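Local coordinates for protein amphiphysin (Drosophila melanogaster, PDB 1URU) that probably senses and binds curved membranes during endocytosis through its dimeric, coiled-coil BAR domain, at residues E215-F218 against H219-A223; N62-R65 against C66-A70; H150-Q153 against N154-N158; R140-I143 against D144-Q148. All blocks are in the same frame, centred on the assembly; numbering follows the deposited sequence.

Contact 1 of 4, residues E215-F218 against H219-A223; sequences EQVF and HNETA
Glu215 and His219 lie one turn apart within helix 172-239, where each carbonyl of 215-218 receives the amide four residues on: His219 N donates to Glu215 O, Asn220 N to Gln216 O, Glu221 N to Val217 O and Thr222 N to Phe218 O. The last carbonyl is gripped twice, because Thr222 OG1 also donates to Phe218 O at 2.7 Å; the amide and the hydroxyl approach that oxygen from opposite faces of its plane. The hydroxyl is thereby folded back onto its own helix and over one face of the Phe218 ring, OG1 3.4 Å from CE1. Phe218 and His219 form an edge-to-face pair, centroids 4.8 Å apart and planes at 64°, with the phenyl edge over the imidazole face. His219 CG stands opposite its own carbonyl carbon (chi1 -83°), which lays the ring alongside Glu215, its plane nearly parallel to that of the carboxylate; OE1 and NE2 are 3.6 Å apart. Were His219 replaced by alanine, the Phe218 edge would probably lose its aromatic face, and His219 ND1 of the second subunit its hydrogen-bonding mate. In the BAR-domain bundle two helices of the same chain and the second subunit flank this turn: Phe218 stacks on Phe109 and meets Trp106 edge-to-face on helix 92-156, Glu215 OE2 bonds weakly to Tyr63 OH of helix 35-84, and His219 packs on Thr222 of the second subunit.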
loop_
_atom_site.group_PDB
_atom_site.type_symbol
_atom_site.label_atom_id
_atom_site.label_comp_id
_atom_site.label_asym_id
_atom_site.label_seq_id
_atom_site.Cartn_x
_atom_site.Cartn_y
_atom_site.Cartn_z
ATOM N N GLU A 215 1.177 -12.367 -7.182
ATOM C CA GLU A 215 0.245 -12.042 -6.123
ATOM C C GLU A 215 -0.017 -13.279 -5.269
ATOM O O GLU A 215 0.090 -13.234 -4.060
ATOM C CB GLU A 215 -1.065 -11.519 -6.698
ATOM C CG GLU A 215 -0.955 -10.214 -7.469
ATOM C CD GLU A 215 -1.134 -8.968 -6.612
ATOM O OE1 GLU A 215 -0.939 -9.009 -5.392
ATOM O OE2 GLU A 215 -1.472 -7.924 -7.185
ATOM N N GLN A 216 -0.326 -14.394 -5.909
ATOM C CA GLN A 216 -0.659 -15.626 -5.196
ATOM C C GLN A 216 0.458 -16.022 -4.249
ATOM O O GLN A 216 0.227 -16.277 -3.076
ATOM C CB GLN A 216 -0.959 -16.766 -6.196
ATOM C CG GLN A 216 -0.452 -18.188 -5.830
ATOM C CD GLN A 216 -1.147 -18.777 -4.626
ATOM O OE1 GLN A 216 -2.371 -18.722 -4.515
ATOM N NE2 GLN A 216 -0.369 -19.347 -3.718
ATOM N N VAL A 217 1.676 -16.071 -4.772
ATOM C CA VAL A 217 2.810 -16.540 -3.998
ATOM C C VAL A 217 3.039 -15.611 -2.809
ATOM O O VAL A 217 3.147 -16.087 -1.688
ATOM C CB VAL A 217 4.067 -16.696 -4.896
ATOM C CG1 VAL A 217 5.357 -16.532 -4.106
ATOM C CG2 VAL A 217 4.042 -18.046 -5.602
ATOM N N PHE A 218 3.081 -14.296 -3.055
ATOM C CA PHE A 218 3.261 -13.282 -1.997
ATOM C C PHE A 218 2.222 -13.384 -0.891
ATOM O O PHE A 218 2.546 -13.340 0.291
ATOM C CB PHE A 218 3.198 -11.883 -2.597
ATOM C CG PHE A 218 2.979 -10.799 -1.593
ATOM C CD1 PHE A 218 4.005 -10.401 -0.747
ATOM C CD2 PHE A 218 1.748 -10.154 -1.500
ATOM C CE1 PHE A 218 3.814 -9.386 0.180
ATOM C CE2 PHE A 218 1.545 -9.130 -0.579
ATOM C CZ PHE A 218 2.581 -8.752 0.264
ATOM N N HIS A 219 0.964 -13.537 -1.277
ATOM C CA HIS A 219 -0.112 -13.521 -0.314
ATOM C C HIS A 219 -0.147 -14.807 0.509
ATOM O O HIS A 219 -0.446 -14.783 1.689
ATOM C CB HIS A 219 -1.438 -13.256 -1.025
ATOM C CG HIS A 219 -1.699 -11.805 -1.268
ATOM N ND1 HIS A 219 -1.809 -10.895 -0.244
ATOM C CD2 HIS A 219 -1.856 -11.102 -2.416
ATOM C CE1 HIS A 219 -2.027 -9.693 -0.750
ATOM N NE2 HIS A 219 -2.074 -9.792 -2.067
ATOM N N ASN A 220 0.191 -15.920 -0.121
ATOM C CA ASN A 220 0.101 -17.223 0.501
ATOM C C ASN A 220 1.281 -17.470 1.434
ATOM O O ASN A 220 1.126 -18.054 2.508
ATOM C CB ASN A 220 0.059 -18.300 -0.576
ATOM C CG ASN A 220 0.111 -19.679 -0.011
ATOM O OD1 ASN A 220 1.001 -20.443 -0.329
ATOM N ND2 ASN A 220 -0.840 -20.005 0.864
ATOM N N GLU A 221 2.468 -17.031 1.028
ATOM C CA GLU A 221 3.629 -17.115 1.912
ATOM C C GLU A 221 3.470 -16.134 3.062
ATOM O O GLU A 221 3.598 -16.525 4.203
ATOM C CB GLU A 221 4.946 -16.869 1.164
ATOM C CG GLU A 221 5.334 -17.922 0.125
ATOM C CD GLU A 221 5.176 -19.345 0.611
ATOM O OE1 GLU A 221 5.568 -19.649 1.759
ATOM O OE2 GLU A 221 4.624 -20.156 -0.167
ATOM N N THR A 222 3.162 -14.877 2.768
ATOM C CA THR A 222 2.881 -13.905 3.825
ATOM C C THR A 222 1.807 -14.435 4.776
ATOM O O THR A 222 1.826 -14.107 5.944
ATOM C CB THR A 222 2.428 -12.525 3.253
ATOM O OG1 THR A 222 3.447 -11.928 2.457
ATOM C CG2 THR A 222 2.287 -11.521 4.345
ATOM N N ALA A 223 0.873 -15.253 4.298
ATOM C CA ALA A 223 -0.152 -15.802 5.197
ATOM C C ALA A 223 0.445 -16.795 6.203
ATOM O O ALA A 223 0.195 -16.715 7.413
ATOM C CB ALA A 223 -1.274 -16.444 4.418
#

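Contact 2 of 4, residues N62-R65 against C66-A70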
loop_
_atom_site.group_PDB
_atom_site.type_symbol
_atom_site.label_atom_id
_atom_site.label_comp_id
_atom_site.label_asym_id
_atom_site.label_seq_id
_atom_site.Cartn_x
_atom_site.Cartn_y
_atom_site.Cartn_z
ATOM N N ASN A 62 0.634 2.872 -10.861
ATOM C CA ASN A 62 0.069 3.418 -9.642
ATOM C C ASN A 62 0.078 2.337 -8.549
ATOM O O ASN A 62 0.423 2.614 -7.420
ATOM C CB ASN A 62 -1.339 3.967 -9.905
ATOM C CG ASN A 62 -1.965 4.566 -8.665
ATOM O OD1 ASN A 62 -1.411 5.493 -8.071
ATOM N ND2 ASN A 62 -3.105 4.026 -8.249
ATOM N N TYR A 63 -0.240 1.096 -8.928
ATOM C CA TYR A 63 -0.248 -0.042 -8.014
ATOM C C TYR A 63 1.133 -0.308 -7.461
ATOM O O TYR A 63 1.289 -0.538 -6.277
ATOM C CB TYR A 63 -0.731 -1.272 -8.737
ATOM C CG TYR A 63 -0.858 -2.512 -7.896
ATOM C CD1 TYR A 63 -1.765 -2.569 -6.849
ATOM C CD2 TYR A 63 -0.100 -3.651 -8.172
ATOM C CE1 TYR A 63 -1.921 -3.723 -6.077
ATOM C CE2 TYR A 63 -0.242 -4.819 -7.401
ATOM C CZ TYR A 63 -1.171 -4.838 -6.362
ATOM O OH TYR A 63 -1.338 -5.951 -5.607
ATOM N N ILE A 64 2.140 -0.249 -8.310
ATOM C CA ILE A 64 3.491 -0.559 -7.875
ATOM C C ILE A 64 3.971 0.408 -6.788
ATOM O O ILE A 64 4.450 -0.021 -5.748
ATOM C CB ILE A 64 4.474 -0.486 -9.034
ATOM C CG1 ILE A 64 4.086 -1.463 -10.141
ATOM C CG2 ILE A 64 5.906 -0.693 -8.503
ATOM C CD1 ILE A 64 5.047 -2.587 -10.330
ATOM N N ARG A 65 3.895 1.709 -7.028
ATOM C CA ARG A 65 4.347 2.618 -5.983
ATOM C C ARG A 65 3.434 2.545 -4.750
ATOM O O ARG A 65 3.885 2.769 -3.640
ATOM C CB ARG A 65 4.557 4.061 -6.493
ATOM C CG ARG A 65 3.339 4.784 -6.926
ATOM C CD ARG A 65 3.326 6.292 -6.592
ATOM N NE ARG A 65 1.924 6.715 -6.530
ATOM C CZ ARG A 65 1.251 7.007 -5.433
ATOM N NH1 ARG A 65 1.842 7.021 -4.232
ATOM N NH2 ARG A 65 -0.032 7.313 -5.545
ATOM N N CYS A 66 2.169 2.193 -4.917
ATOM C CA CYS A 66 1.338 2.033 -3.742
ATOM C C CYS A 66 1.779 0.822 -2.924
ATOM O O CYS A 66 1.743 0.859 -1.699
ATOM C CB CYS A 66 -0.142 2.008 -4.099
ATOM S SG CYS A 66 -0.725 3.692 -4.428
ATOM N N VAL A 67 2.234 -0.214 -3.621
ATOM C CA VAL A 67 2.796 -1.423 -3.030
ATOM C C VAL A 67 4.128 -1.124 -2.327
ATOM O O VAL A 67 4.326 -1.498 -1.170
ATOM C CB VAL A 67 3.069 -2.514 -4.134
ATOM C CG1 VAL A 67 3.851 -3.658 -3.555
ATOM C CG2 VAL A 67 1.761 -3.004 -4.817
ATOM N N ARG A 68 5.046 -0.501 -3.064
ATOM C CA ARG A 68 6.342 -0.079 -2.567
ATOM C C ARG A 68 6.162 0.656 -1.246
ATOM O O ARG A 68 6.778 0.300 -0.247
ATOM C CB ARG A 68 7.059 0.827 -3.592
ATOM C CG ARG A 68 8.222 0.150 -4.322
ATOM C CD ARG A 68 8.494 0.636 -5.765
ATOM N NE ARG A 68 8.810 -0.501 -6.644
ATOM C CZ ARG A 68 9.444 -0.435 -7.831
ATOM N NH1 ARG A 68 9.862 0.731 -8.324
ATOM N NH2 ARG A 68 9.677 -1.556 -8.523
ATOM N N ALA A 69 5.300 1.664 -1.235
ATOM C CA ALA A 69 5.035 2.424 -0.010
ATOM C C ALA A 69 4.465 1.543 1.117
ATOM O O ALA A 69 4.740 1.794 2.299
ATOM C CB ALA A 69 4.090 3.571 -0.297
ATOM N N ALA A 70 3.681 0.529 0.754
ATOM C CA ALA A 70 3.115 -0.399 1.733
ATOM C C ALA A 70 4.199 -1.293 2.372
ATOM O O ALA A 70 4.180 -1.546 3.578
ATOM C CB ALA A 70 2.013 -1.259 1.083
#
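Tyr63 and Val67, one turn apart on helix 35-84 of the BAR-domain helical bundle, meet as a methyl group over an aromatic face. Val67 CG2 sits almost exactly on the ring normal, 8° off it and 3.7 Å from the centroid of the Tyr63 ring, a clear CH-pi contact. Two torsions bring this about: the tyrosine carries CG opposite its backbone N (chi1 -177°), while the valine holds CG2 beside its own N and so back toward the preceding turn. The two side chains cross at a slant, and the phenol runs on past the methyl group.

A different pairing occupies the next positions. Ile64 and Arg68 run side by side in the same direction, and Ile64 CG2 lies over the guanidinium plane toward its rim, 3.5 Å from Arg68 NE. Cys66 is related to its neighbour in a comparable way, with SG over one face of the Arg65 guanidinium and 3.9 Å from NH2. The same NH2 makes a weak, bent hydrogen bond of 3.4 Å to Asn62 OD1. Beneath all of this runs the regular helical backbone, with Arg68 N pointing almost straight at Ile64 O (2.8 Å, 178° at the hydrogen).

Tyr63 and Val67 also pack on Phe109 of helix 92-156, Ile64 on Leu113 of that helix, and Asn62 and Cys66 on Ala73 of the second subunit. Chemically, then, Tyr63, Ile64, Val67 and Cys66 face the bundle or the dimer, while Ile64 and Cys66 also border the exposed arginines, which probably keep their charge near solvent.

Contact 3 of 4, residues H150-Q153 against N154-N158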
loop_
_atom_site.group_PDB
_atom_site.type_symbol
_atom_site.label_atom_id
_atom_site.label_comp_id
_atom_site.label_asym_id
_atom_site.label_seq_id
_atom_site.Cartn_x
_atom_site.Cartn_y
_atom_site.Cartn_z
ATOM N N HIS A 150 -6.492 14.097 -58.841
ATOM C CA HIS A 150 -7.190 15.356 -59.150
ATOM C C HIS A 150 -6.287 16.291 -59.994
ATOM O O HIS A 150 -6.605 16.562 -61.157
ATOM C CB HIS A 150 -7.699 16.003 -57.826
ATOM C CG HIS A 150 -7.920 17.491 -57.878
ATOM N ND1 HIS A 150 -8.276 18.170 -59.026
ATOM C CD2 HIS A 150 -7.856 18.426 -56.896
ATOM C CE1 HIS A 150 -8.394 19.460 -58.758
ATOM N NE2 HIS A 150 -8.146 19.642 -57.472
ATOM N N SER A 151 -5.163 16.744 -59.428
ATOM C CA SER A 151 -4.228 17.664 -60.110
ATOM C C SER A 151 -3.824 17.222 -61.531
ATOM O O SER A 151 -3.667 18.067 -62.416
ATOM C CB SER A 151 -2.966 17.870 -59.250
ATOM O OG SER A 151 -1.890 18.409 -59.998
ATOM N N PHE A 152 -3.677 15.908 -61.738
ATOM C CA PHE A 152 -3.201 15.341 -63.005
ATOM C C PHE A 152 -4.357 14.986 -63.973
ATOM O O PHE A 152 -4.136 14.843 -65.181
ATOM C CB PHE A 152 -2.310 14.109 -62.739
ATOM C CG PHE A 152 -1.781 13.456 -63.992
ATOM C CD1 PHE A 152 -0.617 13.923 -64.600
ATOM C CD2 PHE A 152 -2.466 12.393 -64.579
ATOM C CE1 PHE A 152 -0.143 13.335 -65.760
ATOM C CE2 PHE A 152 -1.998 11.806 -65.734
ATOM C CZ PHE A 152 -0.835 12.278 -66.327
ATOM N N GLN A 153 -5.579 14.849 -63.452
ATOM C CA GLN A 153 -6.765 14.653 -64.293
ATOM C C GLN A 153 -7.213 15.954 -64.974
ATOM O O GLN A 153 -7.708 15.910 -66.104
ATOM C CB GLN A 153 -7.926 14.053 -63.492
ATOM C CG GLN A 153 -7.892 12.524 -63.443
ATOM C CD GLN A 153 -8.978 11.925 -62.558
ATOM O OE1 GLN A 153 -9.408 12.541 -61.579
ATOM N NE2 GLN A 153 -9.415 10.715 -62.900
ATOM N N ASN A 154 -7.057 17.093 -64.288
ATOM C CA ASN A 154 -7.255 18.425 -64.897
ATOM C C ASN A 154 -5.926 19.056 -65.403
ATOM O O ASN A 154 -5.794 20.279 -65.531
ATOM C CB ASN A 154 -8.101 19.371 -63.984
ATOM C CG ASN A 154 -7.315 19.990 -62.799
ATOM O OD1 ASN A 154 -6.100 19.824 -62.653
ATOM N ND2 ASN A 154 -8.037 20.724 -61.950
ATOM N N LEU A 155 -4.947 18.183 -65.653
ATOM C CA LEU A 155 -3.800 18.455 -66.517
ATOM C C LEU A 155 -4.062 17.756 -67.867
ATOM O O LEU A 155 -3.786 18.330 -68.925
ATOM C CB LEU A 155 -2.505 17.932 -65.863
ATOM C CG LEU A 155 -1.136 18.594 -66.143
ATOM C CD1 LEU A 155 -0.798 18.567 -67.622
ATOM C CD2 LEU A 155 -1.044 20.034 -65.604
ATOM N N GLN A 156 -4.585 16.520 -67.801
ATOM C CA GLN A 156 -5.052 15.738 -68.965
ATOM C C GLN A 156 -6.147 16.493 -69.720
ATOM O O GLN A 156 -6.166 16.518 -70.949
ATOM C CB GLN A 156 -5.619 14.360 -68.531
ATOM C CG GLN A 156 -4.592 13.205 -68.418
ATOM C CD GLN A 156 -5.162 11.912 -67.774
ATOM O OE1 GLN A 156 -4.743 10.796 -68.119
ATOM N NE2 GLN A 156 -6.096 12.070 -66.837
ATOM N N ALA A 157 -7.065 17.100 -68.972
ATOM C CA ALA A 157 -8.194 17.809 -69.563
ATOM C C ALA A 157 -7.752 19.141 -70.201
ATOM O O ALA A 157 -7.659 19.243 -71.429
ATOM C CB ALA A 157 -9.308 18.035 -68.510
ATOM N N ASN A 158 -7.441 20.134 -69.362
ATOM C CA ASN A 158 -7.236 21.535 -69.805
ATOM C C ASN A 158 -6.177 21.743 -70.898
ATOM O O ASN A 158 -6.384 22.559 -71.805
ATOM C CB ASN A 158 -6.876 22.454 -68.602
ATOM C CG ASN A 158 -8.102 22.879 -67.778
ATOM O OD1 ASN A 158 -9.241 22.828 -68.260
ATOM N ND2 ASN A 158 -7.868 23.295 -66.534
#
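Phe152 and Gln156 belong to the closing turn of helix 92-156, one of the long helices of the BAR-domain coiled coil, and backbone hydrogen bonds define that turn. Asn154 N donates to His150 O at 3.2 Å, with the hydrogen nearly in line (166°). Phe152 O takes Gln156 N at 3.1 Å from above its carbonyl plane and, more weakly, Leu155 N as well, so bonding between residues three and four apart is mixed at this carbonyl. Ala157 N still reaches Gln153 O, although Ala157 lies beyond the helix.

Van der Waals contacts come from Gln156 and Phe152. Gln156 has CG beside its own N (chi1 -88°) and runs extended beyond it, so the amide is carried back along the helix to the Phe152 ring; it crosses the ring obliquely, the two planes 43° apart. Gln156 CG lies 3.7 Å from Phe152 O, and Gln156 NE2 comes to 3.9 Å from Gln153 CG. With only the methyl group of an alanine in place of Gln156, the Phe152 ring would probably lose this cover, leaving CE2 without its neighbour on the same helix. Phe152 also packs on Thr169 of the loop and on Arg172 and Leu175 of helix 172-239, which ties the end of one helix to the start of the next.

Most of the other side chains here are exposed, and the buried Phe152 is the exception. Of its ring atoms CE2 comes nearest to the glutamine, 3.8 Å from Gln156 CD.

Contact 4 of 4, residues R140-I143 against D144-Q148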
loop_
_atom_site.group_PDB
_atom_site.type_symbol
_atom_site.label_atom_id
_atom_site.label_comp_id
_atom_site.label_asym_id
_atom_site.label_seq_id
_atom_site.Cartn_x
_atom_site.Cartn_y
_atom_site.Cartn_z
ATOM N N ARG A 140 -1.464 10.251 -44.662
ATOM C CA ARG A 140 -0.843 11.411 -45.296
ATOM C C ARG A 140 -0.555 11.114 -46.782
ATOM O O ARG A 140 -0.988 11.848 -47.667
ATOM C CB ARG A 140 0.431 11.745 -44.514
ATOM C CG ARG A 140 1.214 12.973 -44.927
ATOM C CD ARG A 140 2.427 13.210 -44.026
ATOM N NE ARG A 140 2.064 13.014 -42.612
ATOM C CZ ARG A 140 2.683 12.195 -41.740
ATOM N NH1 ARG A 140 3.739 11.460 -42.103
ATOM N NH2 ARG A 140 2.234 12.116 -40.479
ATOM N N LYS A 141 0.141 10.007 -47.031
ATOM C CA LYS A 141 0.444 9.530 -48.379
ATOM C C LYS A 141 -0.820 9.349 -49.258
ATOM O O LYS A 141 -0.727 9.403 -50.496
ATOM C CB LYS A 141 1.221 8.194 -48.323
ATOM C CG LYS A 141 2.500 8.178 -47.453
ATOM C CD LYS A 141 3.799 8.360 -48.239
ATOM C CE LYS A 141 4.640 9.555 -47.734
ATOM N NZ LYS A 141 5.220 10.349 -48.866
ATOM N N LEU A 142 -1.975 9.127 -48.624
ATOM C CA LEU A 142 -3.237 8.962 -49.333
ATOM C C LEU A 142 -3.768 10.311 -49.841
ATOM O O LEU A 142 -4.079 10.424 -51.016
ATOM C CB LEU A 142 -4.287 8.253 -48.457
ATOM C CG LEU A 142 -5.731 8.058 -48.980
ATOM C CD1 LEU A 142 -5.767 7.387 -50.320
ATOM C CD2 LEU A 142 -6.591 7.254 -48.019
ATOM N N ILE A 143 -3.857 11.340 -48.991
ATOM C CA ILE A 143 -4.331 12.665 -49.467
ATOM C C ILE A 143 -3.349 13.384 -50.428
ATOM O O ILE A 143 -3.733 14.351 -51.088
ATOM C CB ILE A 143 -4.698 13.635 -48.301
ATOM C CG1 ILE A 143 -3.410 14.253 -47.708
ATOM C CG2 ILE A 143 -5.648 12.944 -47.284
ATOM C CD1 ILE A 143 -3.573 14.942 -46.369
ATOM N N ASP A 144 -2.093 12.938 -50.472
ATOM C CA ASP A 144 -1.107 13.447 -51.420
ATOM C C ASP A 144 -1.357 12.790 -52.782
ATOM O O ASP A 144 -1.259 13.445 -53.820
ATOM C CB ASP A 144 0.311 13.151 -50.906
ATOM C CG ASP A 144 1.423 13.718 -51.810
ATOM O OD1 ASP A 144 2.356 12.949 -52.144
ATOM O OD2 ASP A 144 1.466 14.909 -52.220
ATOM N N TYR A 145 -1.703 11.501 -52.754
ATOM C CA TYR A 145 -1.917 10.690 -53.958
ATOM C C TYR A 145 -3.219 11.060 -54.641
ATOM O O TYR A 145 -3.234 11.219 -55.856
ATOM C CB TYR A 145 -1.878 9.199 -53.595
ATOM C CG TYR A 145 -2.519 8.199 -54.556
ATOM C CD1 TYR A 145 -2.423 8.329 -55.940
ATOM C CD2 TYR A 145 -3.188 7.075 -54.055
ATOM C CE1 TYR A 145 -3.014 7.378 -56.802
ATOM C CE2 TYR A 145 -3.772 6.122 -54.894
ATOM C CZ TYR A 145 -3.684 6.273 -56.264
ATOM O OH TYR A 145 -4.259 5.311 -57.078
ATOM N N ASP A 146 -4.301 11.190 -53.870
ATOM C CA ASP A 146 -5.583 11.685 -54.387
ATOM C C ASP A 146 -5.421 13.156 -54.805
ATOM O O ASP A 146 -6.045 13.605 -55.762
ATOM C CB ASP A 146 -6.732 11.531 -53.353
ATOM C CG ASP A 146 -7.469 10.166 -53.449
ATOM O OD1 ASP A 146 -7.620 9.615 -54.566
ATOM O OD2 ASP A 146 -7.955 9.576 -52.454
ATOM N N GLY A 147 -4.555 13.890 -54.104
ATOM C CA GLY A 147 -4.293 15.285 -54.415
ATOM C C GLY A 147 -3.552 15.476 -55.729
ATOM O O GLY A 147 -3.491 16.597 -56.237
ATOM N N GLN A 148 -2.977 14.393 -56.262
ATOM C CA GLN A 148 -2.287 14.393 -57.559
ATOM C C GLN A 148 -3.084 13.702 -58.664
ATOM O O GLN A 148 -2.819 13.949 -59.837
ATOM C CB GLN A 148 -0.919 13.732 -57.435
ATOM C CG GLN A 148 0.065 14.578 -56.688
ATOM C CD GLN A 148 1.435 13.963 -56.654
ATOM O OE1 GLN A 148 2.064 13.797 -57.697
ATOM N NE2 GLN A 148 1.909 13.623 -55.461
#
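Leu142 and Asp146 lie one turn apart on an outer part of helix 92-156, in the distal arm of the BAR-domain coiled coil. Their side chains run alongside each other in the same direction, and one leucine methyl, CD1, comes to 3.8 Å from Asp146 OD2. The leucine gets there with CG opposite its backbone N (chi1 176°) and its end turned forward along the helix. Behind this pair the backbone is at its straightest: Asp146 N donates to Leu142 O at 3.0 Å with an angle of 179° at the hydrogen.

The bonds on either side are less regular. Asp144 N reaches Arg140 O at 3.2 Å. Tyr145 N divides its hydrogen between Lys141 O, which it meets from above the carbonyl plane at 3.2 Å, and Leu142 O, where the bond is weak. Gly147 N to Ile143 O is likewise weak, bent to 128°. Tyr145 CB rests 3.3 Å from Lys141 O, while the ring leads away from the preceding turn. On the adjoining helix 172-239, Lys141 packs on Thr181, Leu142 on Tyr182 and Tyr145 on Arg179.

Opposite charges occur here without pairing directly: Lys141 NZ and Asp144 OD1 are 5.1 Å apart. The attraction between them is probably a diffuse one, softened by solvent at this largely exposed surface. The chemistry therefore implies a turn held by its main chain, with the leucine and tyrosine turned to the partner helix and the Asp146 carboxylate beside a leucine methyl.

The four contacts sample all three long helices of the BAR domain and fall into two groups. Contacts 1 and 2, with centres 16 Å apart, belong to the region that meets the second subunit, and they touch each other through the side chains of Glu215 and Tyr63. Contacts 3 and 4 adjoin in sequence on helix 92-156, centres 15 Å apart, and no other chain of the assembly touches their segments. Centres of contacts 1 and 3 are 72 Å apart, and those of contacts 2 and 4 are 49 Å apart. Helical turns thus carry aromatic packing at the dimer and a more exposed surface in the arm.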